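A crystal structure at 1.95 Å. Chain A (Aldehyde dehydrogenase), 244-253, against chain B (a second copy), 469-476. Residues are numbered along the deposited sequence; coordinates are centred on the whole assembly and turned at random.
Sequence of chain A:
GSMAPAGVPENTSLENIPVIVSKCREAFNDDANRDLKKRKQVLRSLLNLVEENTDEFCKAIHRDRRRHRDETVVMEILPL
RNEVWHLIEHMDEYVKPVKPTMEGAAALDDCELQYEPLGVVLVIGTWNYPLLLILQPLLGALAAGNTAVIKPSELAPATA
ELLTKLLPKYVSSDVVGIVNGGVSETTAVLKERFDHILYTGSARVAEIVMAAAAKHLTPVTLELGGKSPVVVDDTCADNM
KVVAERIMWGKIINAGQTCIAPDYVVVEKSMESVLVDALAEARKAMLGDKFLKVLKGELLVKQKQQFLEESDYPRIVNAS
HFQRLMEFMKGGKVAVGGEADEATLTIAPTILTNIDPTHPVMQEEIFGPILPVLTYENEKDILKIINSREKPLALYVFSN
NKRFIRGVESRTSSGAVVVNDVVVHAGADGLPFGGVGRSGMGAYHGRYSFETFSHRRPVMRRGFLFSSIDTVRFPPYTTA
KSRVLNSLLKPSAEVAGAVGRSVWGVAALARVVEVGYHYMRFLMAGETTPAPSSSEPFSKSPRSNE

Chain A, residues 244-253: AERIMWGKII
Chain B (469-476) IDTVRFPP

Residues 244-252 of chain A are helical, continuing a helix that begins earlier. Ile A253 is the first residue to leave helical phi/psi, at -58/130, although its N still bonds to Trp A249 O at 3.1 Å. In chain B, residues 469-471 have helical phi/psi without the regular bonds. Arg B473 N donates to Ile B469 O at 3.1 Å. The chain then extends through Phe B474 (-82/129) and Pro B475 (-65/167), and the peptide before Pro B476 is cis. The closest register is Trp A249 with Phe B474, CA to CA 6.4 Å.

Trp A249 is the centre of the contact and has the largest covered area, 95 Å². Its CB points toward chain B. With chi1 t (167°) and chi2 76°, the indole lies among Arg B473, Phe B474 and Pro B475. Trp A249 NE1 is 3.0 Å from Arg B473 O.

Arg B473 also points its CB toward the helix. Chi1 is p (69°), and chi2, chi3 and chi4 are extended at 165°, 152° and 169°. This carries the side chain across one face of the indole. Its CD sits 3.7 Å from the centroid of the Trp A249 six-membered ring, 8° off the normal, as a CH-pi contact. Its CZ is 4.9 Å from the same centroid, 25° off the normal, a cation-pi contact. Asp B470 holds the guanidinium by a salt bridge: Arg B473 NH2 to Asp B470 OD1 is 2.8 Å, and Arg B473 NE donates to the same OD1 at 3.0 Å.

Phe B474 has chi1 m (-63°) and chi2 -62°. Its CB points sideways, but the ring end comes nearer the helix. The ring edge is directed at the Trp A249 face in an offset edge-to-face pair. The centroids of the Trp A249 five-membered ring and the Phe B474 ring are 5.4 Å apart, with planes at 80°. Phe B474 CE1 lies 3.6 Å from Trp A249 CB and 3.6 Å from Glu A245 O.

Pro B475 meets the indole edge, its CD 3.9 Å from Trp A249 CD1. Ile A252 (m, t) adds a looser apolar contact, CG2 to Pro B475 CG 4.5 Å.

Arg A246 is extended (m, t, t, chi4 -173°). Its NE approaches the like-charged Arg B473 NH2 to 3.6 Å. Asp B470 lies nearby: its OD2 is 4.2 Å from Arg A246 NH2, beyond salt-bridge range. Water 1 links the two residues, accepting from Arg A246 NE at 3.0 Å and donating to Asp B470 OD1 at 2.8 Å.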

ATOM      1  N   ALA A 244      18.434 -29.464  11.907  1.00 17.65           N
ATOM      2  CA  ALA A 244      18.595 -28.968  13.277  1.00 17.74           C
ATOM      3  C   ALA A 244      19.577 -27.801  13.373  1.00 17.84           C
ATOM      4  O   ALA A 244      19.356 -26.864  14.145  1.00 17.19           O
ATOM      5  CB  ALA A 244      19.027 -30.099  14.200  1.00 17.95           C
ATOM      6  N   GLU A 245      20.661 -27.867  12.600  1.00 17.75           N
ATOM      7  CA  GLU A 245      21.650 -26.788  12.573  1.00 18.08           C
ATOM      8  C   GLU A 245      21.062 -25.474  12.053  1.00 17.38           C
ATOM      9  O   GLU A 245      21.326 -24.413  12.617  1.00 16.70           O
ATOM     10  CB  GLU A 245      22.880 -27.194  11.753  1.00 19.14           C
ATOM     11  CG  GLU A 245      23.804 -28.143  12.513  1.00 20.15           C
ATOM     12  CD  GLU A 245      24.867 -28.799  11.644  1.00 21.37           C
ATOM     13  OE1 GLU A 245      24.734 -28.814  10.399  1.00 22.64           O
ATOM     14  OE2 GLU A 245      25.845 -29.316  12.225  1.00 22.45           O
ATOM     15  N   ARG A 246      20.251 -25.557  11.001  1.00 16.78           N
ATOM     16  CA  ARG A 246      19.618 -24.367  10.426  1.00 16.57           C
ATOM     17  C   ARG A 246      18.578 -23.760  11.373  1.00 16.13           C
ATOM     18  O   ARG A 246      18.578 -22.546  11.590  1.00 15.47           O
ATOM     19  CB  ARG A 246      19.021 -24.681   9.053  1.00 16.70           C
ATOM     20  CG  ARG A 246      20.109 -24.909   8.014  1.00 16.95           C
ATOM     21  CD  ARG A 246      19.596 -25.423   6.682  1.00 17.15           C
ATOM     22  NE  ARG A 246      20.717 -25.651   5.765  1.00 17.32           N
ATOM     23  CZ  ARG A 246      20.613 -25.980   4.476  1.00 17.62           C
ATOM     24  NH1 ARG A 246      19.426 -26.129   3.893  1.00 17.45           N
ATOM     25  NH2 ARG A 246      21.720 -26.166   3.757  1.00 18.03           N
ATOM     26  N   ILE A 247      17.727 -24.608  11.954  1.00 15.71           N
ATOM     27  CA  ILE A 247      16.714 -24.154  12.921  1.00 15.84           C
ATOM     28  C   ILE A 247      17.386 -23.530  14.148  1.00 15.98           C
ATOM     29  O   ILE A 247      17.015 -22.432  14.566  1.00 16.03           O
ATOM     30  CB  ILE A 247      15.766 -25.303  13.360  1.00 15.61           C
ATOM     31  CG1 ILE A 247      14.900 -25.757  12.181  1.00 15.54           C
ATOM     32  CG2 ILE A 247      14.865 -24.867  14.520  1.00 15.74           C
ATOM     33  CD1 ILE A 247      14.205 -27.090  12.377  1.00 15.64           C
ATOM     34  N   MET A 248      18.376 -24.227  14.707  1.00 16.22           N
ATOM     35  CA  MET A 248      19.054 -23.774  15.921  1.00 16.42           C
ATOM     36  C   MET A 248      19.834 -22.479  15.689  1.00 16.32           C
ATOM     37  O   MET A 248      19.836 -21.602  16.551  1.00 15.84           O
ATOM     38  CB  MET A 248      19.969 -24.879  16.475  1.00 16.61           C
ATOM     39  CG  MET A 248      20.643 -24.580  17.808  1.00 16.91           C
ATOM     40  SD  MET A 248      19.556 -24.013  19.140  1.00 17.24           S
ATOM     41  CE  MET A 248      18.411 -25.382  19.255  1.00 17.16           C
ATOM     42  N   TRP A 249      20.479 -22.355  14.527  1.00 16.60           N
ATOM     43  CA  TRP A 249      21.158 -21.103  14.161  1.00 16.82           C
ATOM     44  C   TRP A 249      20.179 -19.922  14.152  1.00 16.54           C
ATOM     45  O   TRP A 249      20.456 -18.882  14.746  1.00 16.27           O
ATOM     46  CB  TRP A 249      21.856 -21.210  12.794  1.00 17.15           C
ATOM     47  CG  TRP A 249      22.271 -19.865  12.267  1.00 17.38           C
ATOM     48  CD1 TRP A 249      23.329 -19.113  12.684  1.00 17.65           C
ATOM     49  CD2 TRP A 249      21.603 -19.097  11.264  1.00 17.63           C
ATOM     50  NE1 TRP A 249      23.372 -17.927  11.990  1.00 17.73           N
ATOM     51  CE2 TRP A 249      22.321 -17.890  11.112  1.00 17.69           C
ATOM     52  CE3 TRP A 249      20.465 -19.308  10.476  1.00 17.68           C
ATOM     53  CZ2 TRP A 249      21.944 -16.903  10.198  1.00 17.68           C
ATOM     54  CZ3 TRP A 249      20.088 -18.324   9.569  1.00 17.72           C
ATOM     55  CH2 TRP A 249      20.828 -17.139   9.436  1.00 17.62           C
ATOM     56  N   GLY A 250      19.043 -20.099  13.480  1.00 16.36           N
ATOM     57  CA  GLY A 250      17.995 -19.069  13.417  1.00 16.24           C
ATOM     58  C   GLY A 250      17.466 -18.636  14.774  1.00 16.01           C
ATOM     59  O   GLY A 250      17.046 -17.489  14.941  1.00 15.96           O
ATOM     60  N   LYS A 251      17.481 -19.555  15.736  1.00 15.93           N
ATOM     61  CA  LYS A 251      17.064 -19.277  17.111  1.00 16.05           C
ATOM     62  C   LYS A 251      18.170 -18.634  17.949  1.00 16.15           C
ATOM     63  O   LYS A 251      17.890 -17.768  18.776  1.00 16.27           O
ATOM     64  CB  LYS A 251      16.595 -20.579  17.775  1.00 16.02           C
ATOM     65  CG  LYS A 251      15.763 -20.399  19.035  1.00 16.10           C
ATOM     66  CD  LYS A 251      14.499 -19.606  18.752  1.00 16.15           C
ATOM     67  CE  LYS A 251      13.384 -19.936  19.725  1.00 16.20           C
ATOM     68  NZ  LYS A 251      12.165 -19.135  19.435  1.00 16.23           N
ATOM     69  N   ILE A 252      19.417 -19.058  17.740  1.00 16.23           N
ATOM     70  CA  ILE A 252      20.558 -18.574  18.533  1.00 16.43           C
ATOM     71  C   ILE A 252      20.926 -17.115  18.217  1.00 16.27           C
ATOM     72  O   ILE A 252      21.309 -16.369  19.124  1.00 15.86           O
ATOM     73  CB  ILE A 252      21.785 -19.526  18.397  1.00 16.73           C
ATOM     74  CG1 ILE A 252      21.544 -20.784  19.243  1.00 16.93           C
ATOM     75  CG2 ILE A 252      23.091 -18.853  18.832  1.00 17.07           C
ATOM     76  CD1 ILE A 252      22.567 -21.885  19.043  1.00 17.07           C
ATOM     77  N   ILE A 253      20.829 -16.716  16.951  1.00 16.34           N
ATOM     78  CA  ILE A 253      21.152 -15.334  16.570  1.00 16.56           C
ATOM     79  C   ILE A 253      20.282 -14.337  17.345  1.00 16.35           C
ATOM     80  O   ILE A 253      19.060 -14.512  17.450  1.00 15.81           O
ATOM     81  CB  ILE A 253      21.076 -15.077  15.039  1.00 17.05           C
ATOM     82  CG1 ILE A 253      19.670 -15.335  14.470  1.00 17.31           C
ATOM     83  CG2 ILE A 253      22.126 -15.910  14.309  1.00 17.07           C
ATOM     84  CD1 ILE A 253      19.558 -15.064  12.987  1.00 17.60           C
TER
ATOM     85  N   ILE B 469      26.737 -19.055   2.236  1.00 44.47           N
ATOM     86  CA  ILE B 469      26.281 -18.582   3.560  1.00 43.55           C
ATOM     87  C   ILE B 469      26.791 -19.452   4.719  1.00 42.82           C
ATOM     88  O   ILE B 469      27.080 -18.931   5.798  1.00 41.26           O
ATOM     89  CB  ILE B 469      24.734 -18.442   3.651  1.00 43.97           C
ATOM     90  CG1 ILE B 469      24.031 -19.808   3.523  1.00 44.26           C
ATOM     91  CG2 ILE B 469      24.226 -17.440   2.614  1.00 44.53           C
ATOM     92  CD1 ILE B 469      22.521 -19.730   3.406  1.00 45.13           C
ATOM     93  N   ASP B 470      26.928 -20.760   4.475  1.00 42.00           N
ATOM     94  CA  ASP B 470      27.375 -21.719   5.500  1.00 41.27           C
ATOM     95  C   ASP B 470      28.848 -21.575   5.909  1.00 41.17           C
ATOM     96  O   ASP B 470      29.246 -22.116   6.943  1.00 40.56           O
ATOM     97  CB  ASP B 470      27.132 -23.165   5.044  1.00 41.37           C
ATOM     98  CG  ASP B 470      25.667 -23.460   4.757  1.00 42.00           C
ATOM     99  OD1 ASP B 470      24.793 -22.984   5.516  1.00 41.59           O
ATOM    100  OD2 ASP B 470      25.393 -24.181   3.768  1.00 42.27           O
ATOM    101  N   THR B 471      29.651 -20.868   5.108  1.00 40.56           N
ATOM    102  CA  THR B 471      31.056 -20.601   5.452  1.00 39.65           C
ATOM    103  C   THR B 471      31.217 -19.630   6.630  1.00 38.31           C
ATOM    104  O   THR B 471      32.252 -19.655   7.301  1.00 38.17           O
ATOM    105  CB  THR B 471      31.856 -20.027   4.258  1.00 40.41           C
ATOM    106  OG1 THR B 471      31.261 -18.800   3.819  1.00 41.44           O
ATOM    107  CG2 THR B 471      31.912 -21.014   3.095  1.00 40.86           C
ATOM    108  N   VAL B 472      30.213 -18.779   6.869  1.00 35.88           N
ATOM    109  CA  VAL B 472      30.299 -17.734   7.907  1.00 34.52           C
ATOM    110  C   VAL B 472      29.166 -17.675   8.951  1.00 32.46           C
ATOM    111  O   VAL B 472      29.406 -17.195  10.062  1.00 32.48           O
ATOM    112  CB  VAL B 472      30.473 -16.325   7.278  1.00 34.75           C
ATOM    113  CG1 VAL B 472      31.845 -16.205   6.622  1.00 34.69           C
ATOM    114  CG2 VAL B 472      29.364 -16.015   6.276  1.00 34.72           C
ATOM    115  N   ARG B 473      27.960 -18.150   8.630  1.00 29.56           N
ATOM    116  CA  ARG B 473      26.799 -17.893   9.504  1.00 28.16           C
ATOM    117  C   ARG B 473      26.829 -18.613  10.864  1.00 27.36           C
ATOM    118  O   ARG B 473      26.405 -18.034  11.866  1.00 27.42           O
ATOM    119  CB  ARG B 473      25.462 -18.155   8.777  1.00 26.93           C
ATOM    120  CG  ARG B 473      25.133 -19.608   8.444  1.00 26.41           C
ATOM    121  CD  ARG B 473      23.659 -19.768   8.085  1.00 25.67           C
ATOM    122  NE  ARG B 473      23.410 -20.886   7.170  1.00 25.42           N
ATOM    123  CZ  ARG B 473      22.206 -21.376   6.863  1.00 24.87           C
ATOM    124  NH1 ARG B 473      21.102 -20.870   7.406  1.00 24.45           N
ATOM    125  NH2 ARG B 473      22.108 -22.391   6.009  1.00 24.78           N
ATOM    126  N   PHE B 474      27.343 -19.841  10.905  1.00 26.67           N
ATOM    127  CA  PHE B 474      27.228 -20.689  12.102  1.00 26.67           C
ATOM    128  C   PHE B 474      28.287 -20.379  13.163  1.00 26.29           C
ATOM    129  O   PHE B 474      29.478 -20.361  12.852  1.00 25.45           O
ATOM    130  CB  PHE B 474      27.340 -22.174  11.735  1.00 26.95           C
ATOM    131  CG  PHE B 474      26.246 -22.664  10.833  1.00 27.08           C
ATOM    132  CD1 PHE B 474      24.923 -22.634  11.256  1.00 27.00           C
ATOM    133  CD2 PHE B 474      26.531 -23.172   9.564  1.00 27.22           C
ATOM    134  CE1 PHE B 474      23.899 -23.087  10.433  1.00 26.98           C
ATOM    135  CE2 PHE B 474      25.513 -23.626   8.735  1.00 27.46           C
ATOM    136  CZ  PHE B 474      24.194 -23.584   9.173  1.00 27.23           C
ATOM    137  N   PRO B 475      27.860 -20.164  14.427  1.00 25.79           N
ATOM    138  CA  PRO B 475      28.813 -20.216  15.544  1.00 25.76           C
ATOM    139  C   PRO B 475      29.397 -21.641  15.706  1.00 25.76           C
ATOM    140  O   PRO B 475      28.843 -22.578  15.134  1.00 25.44           O
ATOM    141  CB  PRO B 475      27.961 -19.829  16.762  1.00 25.79           C
ATOM    142  CG  PRO B 475      26.738 -19.184  16.219  1.00 25.81           C
ATOM    143  CD  PRO B 475      26.504 -19.795  14.875  1.00 25.83           C
ATOM    144  N   PRO B 476      30.470 -21.836  16.482  1.00 26.18           N
ATOM    145  CA  PRO B 476      31.111 -20.812  17.313  1.00 26.37           C
ATOM    146  C   PRO B 476      31.944 -19.804  16.521  1.00 26.62           C
ATOM    147  O   PRO B 476      32.413 -20.102  15.419  1.00 26.29           O
ATOM    148  CB  PRO B 476      32.004 -21.637  18.248  1.00 26.42           C
ATOM    149  CG  PRO B 476      32.321 -22.875  17.487  1.00 26.33           C
ATOM    150  CD  PRO B 476      31.202 -23.116  16.513  1.00 26.31           C
TER
HETATM  151  O   HOH W   1      23.613 -25.412   6.349  1.00 29.03           O